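Local coordinates for RNA-binding protein RO60 (Deinococcus radiodurans, PDB 2NVO), which binds several small RNAs that accumulate during recovery from ultraviolet irradiation and contributes to the resistance of the bacterium to that irradiation, at residues Glu74-Asp79 with Ala110-Asn115; Leu82-Thr87 with Leu104-Ile109; Gly285-Asn290 with Leu338-Val343; Leu369-Ser374 with Gly410-Phe415; Arg416-Thr421 with Gln431-Val436. One frame throughout, in Å; residues are numbered along the deposited sequence.

Contact 1. Residues Glu74-Asp79 with Ala110-Asn115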
# COMPACT_ATOMS: atom_id res chain seq x y z
N GLU A 74 13.71 15.76 -18.24
CA GLU A 74 13.53 16.99 -18.99
C GLU A 74 12.80 18.05 -18.18
O GLU A 74 13.12 19.23 -18.25
CB GLU A 74 12.75 16.69 -20.28
CG GLU A 74 11.82 17.80 -20.75
CD GLU A 74 10.56 17.25 -21.40
OE1 GLU A 74 9.59 16.94 -20.67
OE2 GLU A 74 10.54 17.12 -22.65
N LEU A 75 11.82 17.63 -17.40
CA LEU A 75 11.06 18.56 -16.58
C LEU A 75 11.90 19.10 -15.43
O LEU A 75 11.77 20.26 -15.06
CB LEU A 75 9.80 17.91 -16.02
CG LEU A 75 9.10 18.76 -14.97
CD1 LEU A 75 8.55 20.04 -15.60
CD2 LEU A 75 7.99 17.97 -14.30
N VAL A 76 12.75 18.25 -14.87
CA VAL A 76 13.59 18.66 -13.75
C VAL A 76 14.60 19.71 -14.20
O VAL A 76 14.93 20.62 -13.44
CB VAL A 76 14.32 17.46 -13.12
CG1 VAL A 76 15.44 17.95 -12.20
CG2 VAL A 76 13.34 16.59 -12.35
N GLN A 77 15.08 19.58 -15.43
CA GLN A 77 15.99 20.57 -15.99
C GLN A 77 15.25 21.86 -16.30
O GLN A 77 15.68 22.95 -15.90
CB GLN A 77 16.65 20.04 -17.27
CG GLN A 77 17.58 18.88 -17.03
CD GLN A 77 18.68 19.22 -16.04
OE1 GLN A 77 19.45 20.16 -16.24
NE2 GLN A 77 18.75 18.46 -14.95
N ARG A 78 14.13 21.72 -16.99
CA ARG A 78 13.33 22.85 -17.45
C ARG A 78 12.79 23.70 -16.30
O ARG A 78 12.93 24.92 -16.31
CB ARG A 78 12.17 22.35 -18.33
CG ARG A 78 11.70 23.36 -19.35
CD ARG A 78 10.42 22.91 -20.03
NE ARG A 78 10.34 21.45 -20.17
CZ ARG A 78 9.38 20.71 -19.62
NH1 ARG A 78 9.39 19.40 -19.79
NH2 ARG A 78 8.42 21.28 -18.92
N ASP A 79 12.18 23.05 -15.32
CA ASP A 79 11.59 23.75 -14.18
C ASP A 79 11.66 22.92 -12.89
O ASP A 79 10.66 22.37 -12.43
CB ASP A 79 10.13 24.14 -14.49
CG ASP A 79 9.51 25.04 -13.43
OD1 ASP A 79 10.12 25.23 -12.35
OD2 ASP A 79 8.40 25.55 -13.67
N ALA A 110 17.67 17.53 -6.43
CA ALA A 110 18.77 17.80 -5.51
C ALA A 110 20.13 17.63 -6.16
O ALA A 110 21.06 18.40 -5.88
CB ALA A 110 18.66 16.92 -4.27
N LYS A 111 20.26 16.63 -7.03
CA LYS A 111 21.57 16.28 -7.58
C LYS A 111 21.86 16.89 -8.94
O LYS A 111 23.01 17.12 -9.27
CB LYS A 111 21.73 14.76 -7.68
CG LYS A 111 21.65 14.02 -6.35
CD LYS A 111 22.81 14.33 -5.43
CE LYS A 111 24.14 13.90 -6.03
NZ LYS A 111 25.23 13.82 -5.01
N THR A 112 20.82 17.15 -9.74
CA THR A 112 21.06 17.54 -11.12
C THR A 112 20.28 18.77 -11.61
O THR A 112 20.38 19.12 -12.79
CB THR A 112 20.82 16.37 -12.10
OG1 THR A 112 19.41 16.15 -12.27
CG2 THR A 112 21.49 15.10 -11.59
N ALA A 113 19.53 19.42 -10.74
CA ALA A 113 18.85 20.65 -11.14
C ALA A 113 19.90 21.71 -11.48
O ALA A 113 20.88 21.87 -10.74
CB ALA A 113 17.93 21.15 -10.03
N PRO A 114 19.71 22.43 -12.60
CA PRO A 114 20.68 23.44 -13.06
C PRO A 114 20.98 24.52 -12.02
O PRO A 114 22.13 24.96 -11.92
CB PRO A 114 19.97 24.06 -14.27
CG PRO A 114 19.01 23.02 -14.74
CD PRO A 114 18.57 22.29 -13.52
N ASN A 115 19.98 24.92 -11.25
CA ASN A 115 20.15 26.00 -10.29
C ASN A 115 20.53 25.54 -8.89
O ASN A 115 20.15 24.46 -8.44
CB ASN A 115 18.89 26.87 -10.24
CG ASN A 115 18.47 27.35 -11.61
OD1 ASN A 115 17.36 27.85 -11.78
ND2 ASN A 115 19.34 27.20 -12.59
O HOH W 1 17.19 15.77 -14.82
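In the helical TROVE horseshoe, built from HEAT-like repeats, Gln77 near the end of helix 70-78 reaches across to Thr112 and Pro114, where helix 100-112 gives way to the turn before helix 116-129. One polar group does most of the work. The Gln77 chain leaves the helix with CG anti to the carbonyl carbon and then bends, chi2 -56°, and its carboxamide is divided between two neighbours. NE2 donates to the backbone oxygen of Thr112, NE2 to O 2.8 Å, in a nearly straight bond with an N-H...O angle of 166°. The acceptor lies close to the amide plane of Gln77, whereas the donor stands above the carbonyl plane of Thr112. NE2 also donates a hydrogen bond to a water 3.1 Å from it, which in turn makes a weak bond to Thr112 OG1; that hydroxyl is also hydrogen-bonded to Leu108 O of its own helix. The amide thus bridges the helices both directly and through solvent. Val76 adds only loose contacts, its CG1 lying 4.5 Å from Ala113 CA, and Ala113 also touches Ala80 of helix 80-93. The other end of the carboxamide rests on the proline ring, with Gln77 OE1 3.3 Å from CG of Pro114, a carbon that also lies 3.5 Å from the backbone O of Gln77.

Contact 2. Residues Leu82-Thr87 with Leu104-Ile109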
# COMPACT_ATOMS: atom_id res chain seq x y z
N LEU A 82 9.08 23.80 -9.96
CA LEU A 82 7.72 23.28 -9.92
C LEU A 82 7.76 21.76 -9.69
O LEU A 82 6.91 21.22 -9.00
CB LEU A 82 6.92 23.66 -11.18
CG LEU A 82 6.49 22.61 -12.20
CD1 LEU A 82 5.08 22.89 -12.66
CD2 LEU A 82 7.43 22.57 -13.39
N ALA A 83 8.76 21.10 -10.26
CA ALA A 83 8.99 19.69 -9.99
C ALA A 83 8.99 19.48 -8.49
O ALA A 83 8.37 18.55 -7.98
CB ALA A 83 10.31 19.23 -10.60
N LEU A 84 9.67 20.37 -7.78
CA LEU A 84 9.81 20.29 -6.33
C LEU A 84 8.49 20.62 -5.62
O LEU A 84 8.15 19.98 -4.63
CB LEU A 84 10.89 21.26 -5.87
CG LEU A 84 11.86 20.84 -4.76
CD1 LEU A 84 12.31 22.07 -3.98
CD2 LEU A 84 11.26 19.81 -3.83
N ARG A 85 7.78 21.64 -6.10
CA ARG A 85 6.52 22.01 -5.48
C ARG A 85 5.48 20.90 -5.65
O ARG A 85 4.78 20.55 -4.71
CB ARG A 85 6.00 23.34 -6.05
CG ARG A 85 4.49 23.54 -5.89
CD ARG A 85 4.05 24.93 -6.38
NE ARG A 85 4.71 25.31 -7.62
CZ ARG A 85 4.19 25.14 -8.83
NH1 ARG A 85 3.00 24.58 -8.97
NH2 ARG A 85 4.87 25.52 -9.91
N VAL A 86 5.41 20.36 -6.86
CA VAL A 86 4.54 19.23 -7.17
C VAL A 86 4.86 18.05 -6.24
O VAL A 86 3.97 17.43 -5.66
CB VAL A 86 4.67 18.81 -8.65
CG1 VAL A 86 3.82 17.59 -8.96
CG2 VAL A 86 4.30 19.97 -9.57
N THR A 87 6.15 17.77 -6.09
CA THR A 87 6.59 16.65 -5.26
C THR A 87 6.22 16.81 -3.80
O THR A 87 5.77 15.86 -3.16
CB THR A 87 8.11 16.39 -5.42
OG1 THR A 87 8.37 15.98 -6.76
CG2 THR A 87 8.59 15.30 -4.49
N LEU A 104 12.89 9.50 -5.76
CA LEU A 104 13.67 9.52 -6.99
C LEU A 104 13.67 10.91 -7.59
O LEU A 104 14.71 11.43 -7.98
CB LEU A 104 13.10 8.54 -8.02
CG LEU A 104 13.59 8.68 -9.46
CD1 LEU A 104 15.12 8.60 -9.54
CD2 LEU A 104 12.96 7.62 -10.38
N VAL A 105 12.49 11.51 -7.67
CA VAL A 105 12.36 12.86 -8.21
C VAL A 105 13.16 13.85 -7.38
O VAL A 105 13.86 14.70 -7.92
CB VAL A 105 10.89 13.28 -8.28
CG1 VAL A 105 10.79 14.76 -8.56
CG2 VAL A 105 10.16 12.49 -9.37
N LEU A 106 13.06 13.72 -6.06
CA LEU A 106 13.79 14.58 -5.14
C LEU A 106 15.29 14.46 -5.34
O LEU A 106 16.00 15.47 -5.37
CB LEU A 106 13.43 14.27 -3.68
CG LEU A 106 13.87 15.37 -2.69
CD1 LEU A 106 12.98 16.62 -2.79
CD2 LEU A 106 13.89 14.86 -1.26
N ALA A 107 15.78 13.23 -5.49
CA ALA A 107 17.18 13.01 -5.81
C ALA A 107 17.57 13.73 -7.09
O ALA A 107 18.62 14.38 -7.14
CB ALA A 107 17.50 11.52 -5.91
N LEU A 108 16.75 13.61 -8.14
CA LEU A 108 17.07 14.21 -9.43
C LEU A 108 17.22 15.73 -9.32
O LEU A 108 18.18 16.31 -9.83
CB LEU A 108 15.99 13.89 -10.48
CG LEU A 108 15.90 12.47 -11.04
CD1 LEU A 108 14.58 12.27 -11.79
CD2 LEU A 108 17.09 12.16 -11.94
N ILE A 109 16.26 16.36 -8.66
CA ILE A 109 16.32 17.80 -8.43
C ILE A 109 17.56 18.15 -7.60
O ILE A 109 18.41 18.94 -8.02
CB ILE A 109 15.06 18.30 -7.72
CG1 ILE A 109 13.80 17.93 -8.51
CG2 ILE A 109 15.13 19.82 -7.51
CD1 ILE A 109 12.50 18.23 -7.77
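This is a buried, mainly apolar helix-to-helix contact inside the TROVE domain, in which Ala83, Leu84 and Thr87 of helix 80-93 face Val105, Leu106 and Ile109 of helix 100-112. The short segments run nearly antiparallel, 154° between their directions, with axes 10.1 Å apart. Ile109 makes the most extensive contact of the six residues. Its CG1 stands anti to the carbonyl carbon and chi2 of 172° extends the chain, which carries CD1 onto the backbone of the facing helix: CD1 lies 3.5 Å from Leu84 N and 3.7 Å from Ala83 CB. The isoleucine tip rests against the Ala83 methyl, with Leu84 CB and CG beside it. Further along, the leucines meet by single methyl groups, Leu84 CD2 and Leu106 CD1 being 3.8 Å apart. One turn on, Thr87 and Val105 lie side by side, pointing opposite ways, and Thr87 OG1 is 3.3 Å from Val105 CG1. That buried hydroxyl is satisfied within its own helix, since Thr87 OG1 donates to Ala83 O at 2.8 Å. The same oxygen receives Thr87 N from the opposite face of its plane, so two donors grip it. Helix 116-129 closes one flank, with Ala122 against both Leu106 and Ile109, and Leu48 of helix 40-50 touches Thr87. Antiparallel helix packing of this kind is characteristic of HEAT-like helical repeats, of which the TROVE horseshoe is built.

Contact 3. Residues Gly285-Asn290 with Leu338-Val343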
# COMPACT_ATOMS: atom_id res chain seq x y z
N GLY A 285 0.98 -21.51 19.37
CA GLY A 285 0.15 -22.09 20.42
C GLY A 285 -0.57 -21.12 21.34
O GLY A 285 -1.04 -21.50 22.42
N VAL A 286 -0.68 -19.87 20.92
CA VAL A 286 -1.38 -18.85 21.70
C VAL A 286 -2.91 -18.83 21.45
O VAL A 286 -3.70 -18.59 22.37
CB VAL A 286 -0.80 -17.46 21.41
CG1 VAL A 286 -1.76 -16.37 21.89
CG2 VAL A 286 0.57 -17.32 22.04
N LEU A 287 -3.32 -19.08 20.21
CA LEU A 287 -4.70 -18.90 19.78
C LEU A 287 -5.29 -20.22 19.30
O LEU A 287 -5.13 -20.60 18.13
CB LEU A 287 -4.72 -17.85 18.66
CG LEU A 287 -5.99 -17.22 18.08
CD1 LEU A 287 -6.85 -16.50 19.15
CD2 LEU A 287 -5.58 -16.22 17.01
N THR A 288 -5.97 -20.93 20.20
CA THR A 288 -6.46 -22.28 19.90
C THR A 288 -7.92 -22.45 20.31
O THR A 288 -8.38 -21.81 21.25
CB THR A 288 -5.62 -23.36 20.62
OG1 THR A 288 -5.97 -23.41 22.01
CG2 THR A 288 -4.14 -23.04 20.48
N PRO A 289 -8.64 -23.32 19.61
CA PRO A 289 -10.09 -23.53 19.71
C PRO A 289 -10.61 -23.89 21.11
O PRO A 289 -11.81 -23.83 21.34
CB PRO A 289 -10.34 -24.71 18.75
CG PRO A 289 -8.99 -25.33 18.57
CD PRO A 289 -8.07 -24.17 18.55
N ASN A 290 -9.72 -24.25 22.03
CA ASN A 290 -10.15 -24.60 23.37
C ASN A 290 -9.60 -23.66 24.45
O ASN A 290 -9.69 -23.96 25.64
CB ASN A 290 -9.79 -26.06 23.69
CG ASN A 290 -10.71 -27.07 22.99
OD1 ASN A 290 -11.94 -27.01 23.11
ND2 ASN A 290 -10.10 -28.00 22.27
N LEU A 338 -4.13 -24.16 13.95
CA LEU A 338 -5.53 -24.58 13.89
C LEU A 338 -6.45 -23.37 14.00
O LEU A 338 -6.68 -22.85 15.10
CB LEU A 338 -5.83 -25.59 15.00
CG LEU A 338 -7.28 -26.06 15.03
CD1 LEU A 338 -7.69 -26.60 13.67
CD2 LEU A 338 -7.48 -27.13 16.11
N PRO A 339 -6.99 -22.93 12.85
CA PRO A 339 -7.86 -21.74 12.80
C PRO A 339 -9.01 -21.90 13.77
O PRO A 339 -9.69 -22.92 13.74
CB PRO A 339 -8.39 -21.76 11.36
CG PRO A 339 -7.39 -22.58 10.58
CD PRO A 339 -6.92 -23.62 11.55
N VAL A 340 -9.23 -20.90 14.62
CA VAL A 340 -10.39 -20.89 15.51
C VAL A 340 -11.60 -20.34 14.78
O VAL A 340 -11.58 -19.19 14.35
CB VAL A 340 -10.15 -20.00 16.74
CG1 VAL A 340 -11.39 -19.99 17.60
CG2 VAL A 340 -8.94 -20.47 17.53
N PRO A 341 -12.66 -21.14 14.66
CA PRO A 341 -13.84 -20.78 13.86
C PRO A 341 -14.45 -19.44 14.25
O PRO A 341 -14.74 -18.63 13.37
CB PRO A 341 -14.82 -21.91 14.16
CG PRO A 341 -13.93 -23.08 14.44
CD PRO A 341 -12.78 -22.50 15.21
N ARG A 342 -14.63 -19.19 15.54
CA ARG A 342 -15.28 -17.94 15.95
C ARG A 342 -14.40 -16.71 15.66
O ARG A 342 -14.91 -15.60 15.62
CB ARG A 342 -15.72 -18.00 17.43
CG ARG A 342 -17.02 -18.78 17.63
CD ARG A 342 -17.41 -18.95 19.11
NE ARG A 342 -17.77 -17.68 19.71
CZ ARG A 342 -16.98 -16.99 20.52
NH1 ARG A 342 -15.80 -17.47 20.86
NH2 ARG A 342 -17.39 -15.82 21.01
N VAL A 343 -13.10 -16.92 15.47
CA VAL A 343 -12.21 -15.83 15.06
C VAL A 343 -12.43 -15.56 13.57
O VAL A 343 -12.56 -14.42 13.14
CB VAL A 343 -10.72 -16.13 15.34
CG1 VAL A 343 -9.81 -15.08 14.71
CG2 VAL A 343 -10.44 -16.21 16.85
O HOH W 2 -5.36 -20.44 15.48
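The peptide plane joining Thr288 to Pro289 has one face occupied by a methyl group of Val340, and beside it the ring of Pro289 presents CG to Leu338. Val340 CG2 sits almost directly above the peptide bond, 3.6 Å from Thr288 C and 3.5 Å from Pro289 N. It is placed there by a first torsion that sets CG2 anti to the carbonyl carbon, beside the backbone N of Val340. The proline ring and the Leu338 chain cross at about a right angle, and the meeting is tight: Pro289 CG and Leu338 CD2 are only 3.4 Å apart, closer than ordinary carbon contact. Leu338 has CG anti to its backbone N, chi1 179°, and its CD2 branch does the touching. Deeper in, Leu287 makes looser contacts, its CD1 coming 4.3 Å from Val343 CG2. It continues the apolar patch inward, where it also packs on Tyr325, Leu278 and Val298 of three surrounding helices.

No direct hydrogen bond joins the segments. Instead a water donates to both backbone oxygens, lying 2.7 Å from Leu287 O and 2.8 Å from Leu338 O, and so reconciles two carbonyls that approach each other across the contact. Val340 stands at the N-cap of helix 341-354, its O accepting from Val343 N, while its own N is hydrogen-bonded to Tyr325 OH. Pro341 occupies the first turn, where its missing N-H costs no helical hydrogen bond, and this helix start is laid against the loop between helices 271-283 and 292-302 in the helical-repeat horseshoe of the TROVE domain.

Contact 4. Residues Leu369-Ser374 with Gly410-Phe415. With CA (calcium ion), chain B.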
# COMPACT_ATOMS: atom_id res chain seq x y z
N LEU A 369 -18.73 -6.33 -14.35
CA LEU A 369 -18.02 -7.50 -13.88
C LEU A 369 -17.97 -8.58 -14.94
O LEU A 369 -18.98 -8.94 -15.53
CB LEU A 369 -18.74 -8.08 -12.65
CG LEU A 369 -18.44 -7.52 -11.27
CD1 LEU A 369 -18.19 -6.01 -11.32
CD2 LEU A 369 -19.51 -7.89 -10.26
N ASP A 370 -16.76 -9.07 -15.18
CA ASP A 370 -16.55 -10.34 -15.87
C ASP A 370 -17.22 -11.41 -15.00
O ASP A 370 -16.95 -11.52 -13.79
CB ASP A 370 -15.02 -10.57 -15.99
CG ASP A 370 -14.66 -11.74 -16.92
OD1 ASP A 370 -15.36 -12.76 -16.88
OD2 ASP A 370 -13.67 -11.62 -17.67
N VAL A 371 -18.12 -12.19 -15.58
CA VAL A 371 -18.87 -13.20 -14.83
C VAL A 371 -18.59 -14.63 -15.32
O VAL A 371 -19.32 -15.55 -14.99
CB VAL A 371 -20.42 -12.95 -14.89
CG1 VAL A 371 -20.78 -11.63 -14.20
CG2 VAL A 371 -20.91 -12.95 -16.33
N SER A 372 -17.55 -14.79 -16.12
CA SER A 372 -17.23 -16.10 -16.68
C SER A 372 -16.53 -16.98 -15.65
O SER A 372 -16.07 -16.49 -14.61
CB SER A 372 -16.34 -15.94 -17.91
OG SER A 372 -15.12 -15.31 -17.56
N GLY A 373 -16.45 -18.28 -15.95
CA GLY A 373 -15.96 -19.26 -14.99
C GLY A 373 -14.53 -19.09 -14.48
O GLY A 373 -14.24 -19.44 -13.33
N SER A 374 -13.65 -18.56 -15.32
CA SER A 374 -12.27 -18.40 -14.89
C SER A 374 -12.15 -17.40 -13.73
O SER A 374 -11.16 -17.41 -13.00
CB SER A 374 -11.37 -17.99 -16.05
OG SER A 374 -11.70 -16.68 -16.51
N GLY A 410 -23.00 -7.12 -15.85
CA GLY A 410 -22.16 -8.27 -16.11
C GLY A 410 -22.12 -8.58 -17.59
O GLY A 410 -23.08 -8.28 -18.33
N PHE A 411 -20.99 -9.14 -18.03
CA PHE A 411 -20.80 -9.51 -19.43
C PHE A 411 -21.34 -10.95 -19.63
O PHE A 411 -20.59 -11.89 -19.91
CB PHE A 411 -19.31 -9.46 -19.80
CG PHE A 411 -18.66 -8.08 -19.68
CD1 PHE A 411 -18.62 -7.21 -20.78
CD2 PHE A 411 -18.05 -7.68 -18.51
CE1 PHE A 411 -18.00 -5.99 -20.68
CE2 PHE A 411 -17.43 -6.44 -18.41
CZ PHE A 411 -17.40 -5.61 -19.50
N ALA A 412 -22.64 -11.10 -19.46
CA ALA A 412 -23.29 -12.40 -19.45
C ALA A 412 -23.81 -12.82 -20.82
O ALA A 412 -23.24 -12.44 -21.84
CB ALA A 412 -24.39 -12.43 -18.39
N GLU A 413 -24.87 -13.64 -20.84
CA GLU A 413 -25.58 -13.97 -22.08
C GLU A 413 -25.63 -12.71 -22.94
O GLU A 413 -25.22 -12.69 -24.10
CB GLU A 413 -27.02 -14.41 -21.77
CG GLU A 413 -27.20 -15.12 -20.43
CD GLU A 413 -27.47 -14.17 -19.27
OE1 GLU A 413 -28.10 -13.11 -19.50
OE2 GLU A 413 -27.07 -14.50 -18.13
N GLN A 414 -26.12 -11.65 -22.33
CA GLN A 414 -25.92 -10.32 -22.87
C GLN A 414 -25.51 -9.41 -21.74
O GLN A 414 -25.50 -9.82 -20.57
CB GLN A 414 -27.19 -9.82 -23.55
CG GLN A 414 -28.46 -10.36 -22.95
CD GLN A 414 -29.47 -10.69 -24.02
OE1 GLN A 414 -29.21 -10.49 -25.22
NE2 GLN A 414 -30.62 -11.21 -23.62
N PHE A 415 -25.15 -8.18 -22.08
CA PHE A 415 -24.72 -7.21 -21.09
C PHE A 415 -25.91 -6.78 -20.28
O PHE A 415 -26.83 -6.15 -20.79
CB PHE A 415 -24.06 -6.01 -21.77
CG PHE A 415 -23.33 -5.12 -20.82
CD1 PHE A 415 -22.09 -5.50 -20.31
CD2 PHE A 415 -23.88 -3.91 -20.41
CE1 PHE A 415 -21.41 -4.69 -19.43
CE2 PHE A 415 -23.21 -3.09 -19.53
CZ PHE A 415 -21.97 -3.48 -19.03
CA CA B . -12.84 -15.87 -18.61
O HOH W 3 -12.15 -13.73 -17.65
O HOH W 4 -18.17 -12.39 -18.45
O HOH W 5 -14.04 -14.88 -20.53
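Phe411, at the end of strand 405-411 next to the edge strand of the VWFA-like sheet, leans against Leu369 and Asp370, where the neighbouring parallel strand turns into the MIDAS-like metal site. From CB, chi1 of -62° sets CG anti to the carbonyl carbon. CD2 reaches Leu369 O at 3.4 Å, and CE2 passes Leu369 C at 4.1 Å; Leu369 C and Asp370 N lie at the ring edge, while Phe415 CE1 stands over one face. The ring also touches Gln445 and Pro446 of helix 445-452. Phe411 N donates to Leu369 O in the sheet pairing. Val371 CG2 packs on Phe411 O and on Ala412, and a water accepts from Val371 N and probably donates to Phe411 O.

Next, the Asp370-x-Ser372-x-Ser374 sequence wraps the calcium ion. Asp370 OD1 is gripped twice: Ser372 N closes an Asx turn and Ser372 OG donates to the syn lone pair at 2.7 Å. Thr441 and Thr464 bond OD2, which accepts a hydrogen bond from a calcium-bound water at 2.6 Å, placing the aspartate in the second shell. Glu467 and a second water complete the coordination, with Ser372 OG at 2.6 Å and Ser374 OG at 2.5 Å from the calcium ion.

Contact 5. Residues Arg416-Thr421 with Gln431-Val436. Unlike the reference sequence in segment 431-436: Val436 (reference Met).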
# COMPACT_ATOMS: atom_id res chain seq x y z
N ARG A 416 -25.91 -7.14 -19.01
CA ARG A 416 -27.12 -6.97 -18.22
C ARG A 416 -26.78 -6.69 -16.78
O ARG A 416 -25.65 -6.90 -16.35
CB ARG A 416 -27.97 -8.23 -18.31
CG ARG A 416 -27.32 -9.44 -17.65
CD ARG A 416 -28.34 -10.49 -17.29
NE ARG A 416 -27.71 -11.76 -16.95
CZ ARG A 416 -27.35 -12.10 -15.72
NH1 ARG A 416 -27.55 -11.27 -14.70
NH2 ARG A 416 -26.79 -13.28 -15.51
N PRO A 417 -27.78 -6.23 -16.01
CA PRO A 417 -27.62 -5.96 -14.58
C PRO A 417 -27.43 -7.26 -13.84
O PRO A 417 -28.00 -8.28 -14.25
CB PRO A 417 -28.97 -5.34 -14.19
CG PRO A 417 -29.56 -4.85 -15.46
CD PRO A 417 -29.10 -5.81 -16.50
N LEU A 418 -26.63 -7.23 -12.78
CA LEU A 418 -26.39 -8.43 -11.99
C LEU A 418 -27.37 -8.47 -10.83
O LEU A 418 -27.59 -9.51 -10.22
CB LEU A 418 -24.94 -8.47 -11.48
CG LEU A 418 -23.88 -9.25 -12.27
CD1 LEU A 418 -24.22 -9.46 -13.74
CD2 LEU A 418 -22.45 -8.69 -12.09
N GLY A 419 -27.97 -7.33 -10.53
CA GLY A 419 -28.95 -7.26 -9.46
C GLY A 419 -28.33 -7.40 -8.08
O GLY A 419 -29.00 -7.80 -7.13
N ILE A 420 -27.05 -7.08 -7.96
CA ILE A 420 -26.42 -7.02 -6.65
C ILE A 420 -26.85 -5.74 -5.95
O ILE A 420 -26.85 -4.67 -6.54
CB ILE A 420 -24.89 -7.05 -6.74
CG1 ILE A 420 -24.44 -8.35 -7.39
CG2 ILE A 420 -24.28 -6.92 -5.35
CD1 ILE A 420 -23.09 -8.26 -8.05
N THR A 421 -27.20 -5.85 -4.67
CA THR A 421 -27.60 -4.67 -3.90
C THR A 421 -26.84 -4.60 -2.59
O THR A 421 -26.14 -5.56 -2.22
CB THR A 421 -29.12 -4.69 -3.60
OG1 THR A 421 -29.38 -5.57 -2.50
CG2 THR A 421 -29.89 -5.18 -4.82
N GLN A 431 -22.24 -15.10 -6.28
CA GLN A 431 -23.07 -15.94 -7.14
C GLN A 431 -23.77 -15.15 -8.24
O GLN A 431 -23.86 -15.61 -9.38
CB GLN A 431 -24.09 -16.73 -6.31
CG GLN A 431 -23.47 -17.78 -5.40
CD GLN A 431 -24.43 -18.27 -4.32
OE1 GLN A 431 -24.17 -19.28 -3.66
NE2 GLN A 431 -25.54 -17.54 -4.13
N LYS A 432 -24.26 -13.95 -7.91
CA LYS A 432 -24.85 -13.09 -8.93
C LYS A 432 -23.84 -12.69 -9.98
O LYS A 432 -24.21 -12.32 -11.08
CB LYS A 432 -25.48 -11.84 -8.29
CG LYS A 432 -26.77 -12.15 -7.54
CD LYS A 432 -27.35 -10.90 -6.84
CE LYS A 432 -28.64 -11.27 -6.08
NZ LYS A 432 -29.00 -10.19 -5.14
N ALA A 433 -22.55 -12.77 -9.63
CA ALA A 433 -21.46 -12.42 -10.52
C ALA A 433 -20.83 -13.66 -11.19
O ALA A 433 -19.65 -13.67 -11.49
CB ALA A 433 -20.40 -11.66 -9.77
N GLN A 434 -21.64 -14.69 -11.38
CA GLN A 434 -21.20 -15.89 -12.09
C GLN A 434 -22.32 -16.33 -13.02
O GLN A 434 -23.49 -16.41 -12.62
CB GLN A 434 -20.80 -17.02 -11.11
CG GLN A 434 -19.34 -16.89 -10.64
CD GLN A 434 -18.37 -17.01 -11.82
OE1 GLN A 434 -17.68 -16.04 -12.20
NE2 GLN A 434 -18.34 -18.18 -12.41
N SER A 435 -21.98 -16.56 -14.27
CA SER A 435 -22.97 -16.95 -15.24
C SER A 435 -22.33 -17.96 -16.18
O SER A 435 -21.33 -17.67 -16.82
CB SER A 435 -23.47 -15.71 -16.00
OG SER A 435 -24.26 -16.09 -17.11
N VAL A 436 -22.93 -19.14 -16.25
CA VAL A 436 -22.49 -20.20 -17.16
C VAL A 436 -22.36 -19.74 -18.61
O VAL A 436 -21.44 -20.15 -19.32
CB VAL A 436 -23.45 -21.41 -17.12
CG1 VAL A 436 -22.95 -22.51 -18.03
CG2 VAL A 436 -23.61 -21.92 -15.70
O HOH W 6 -26.79 -11.76 -11.83
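Lys432, in the last turn of helix 426-432, packs against Leu418, Gly419 and Ile420 and makes the largest contribution to the contact. Its CB lies 3.8 Å from Ile420 CG1, the two side chains running antiparallel beside each other. Beyond CG the chain is fully extended, chi2 177°, so that CD passes the carbonyls of Leu418 and Gly419. NZ then donates to Gly419 O at 3.1 Å from above the carbonyl plane, Gly419 having positive phi in the turn after strand 415-417; the ammonium also forms a salt bridge with Asp424, which is probably its principal electrostatic partner. The backbone O of Lys432 meets the Leu418 side chain, whose CG is 3.3 Å from it. A water close by ties three groups together: it donates to Lys432 O at 2.7 Å and to Leu418 O, and accepts from Arg416 NH1 at 3.0 Å.

At Ala433 the chain leaves the helical conformation, and its CB lies 4.3 Å from Leu418 CD2. Both residues also touch Leu369, so the seam belongs to the apolar layer between the VWFA-like sheet and its flanking helices, just past the edge strand 415-417 in the chain.

Further on, Ser435 turns OG anti to its backbone N, chi1 170°, and OG lies near the plane of the Arg416 guanidinium at its edge, 4.1 Å from NH2. Its hydrogen bond goes to Ser437 O, while Arg416 NH2 forms a salt bridge with Glu413, to which Ser435 OG also makes a weak bond.

Overall arrangement
Contacts 1 and 2 form one continuous block, their centres 9 Å apart: both use helix 100-112, contact 2 is nested inside the chain loop closed by contact 1, and Leu75 CD1 meets Leu82 CD2 at 3.5 Å. Contact 3 belongs to the same TROVE horseshoe but on the opposite side of the chain's centre, about 57 Å from contact 1 between centres. In the VWFA-like domain that closes the ring, the centres of contacts 4 and 5 lie 8 Å apart, on the adjacent strands 405-411 and 415-417, with probable hydrogen bonds from Gly410 N to Arg416 O and from Ser435 N to Val371 O. Contact 4 holds the metal; the side chain of Ser435 is about 11 Å from the bound calcium ion.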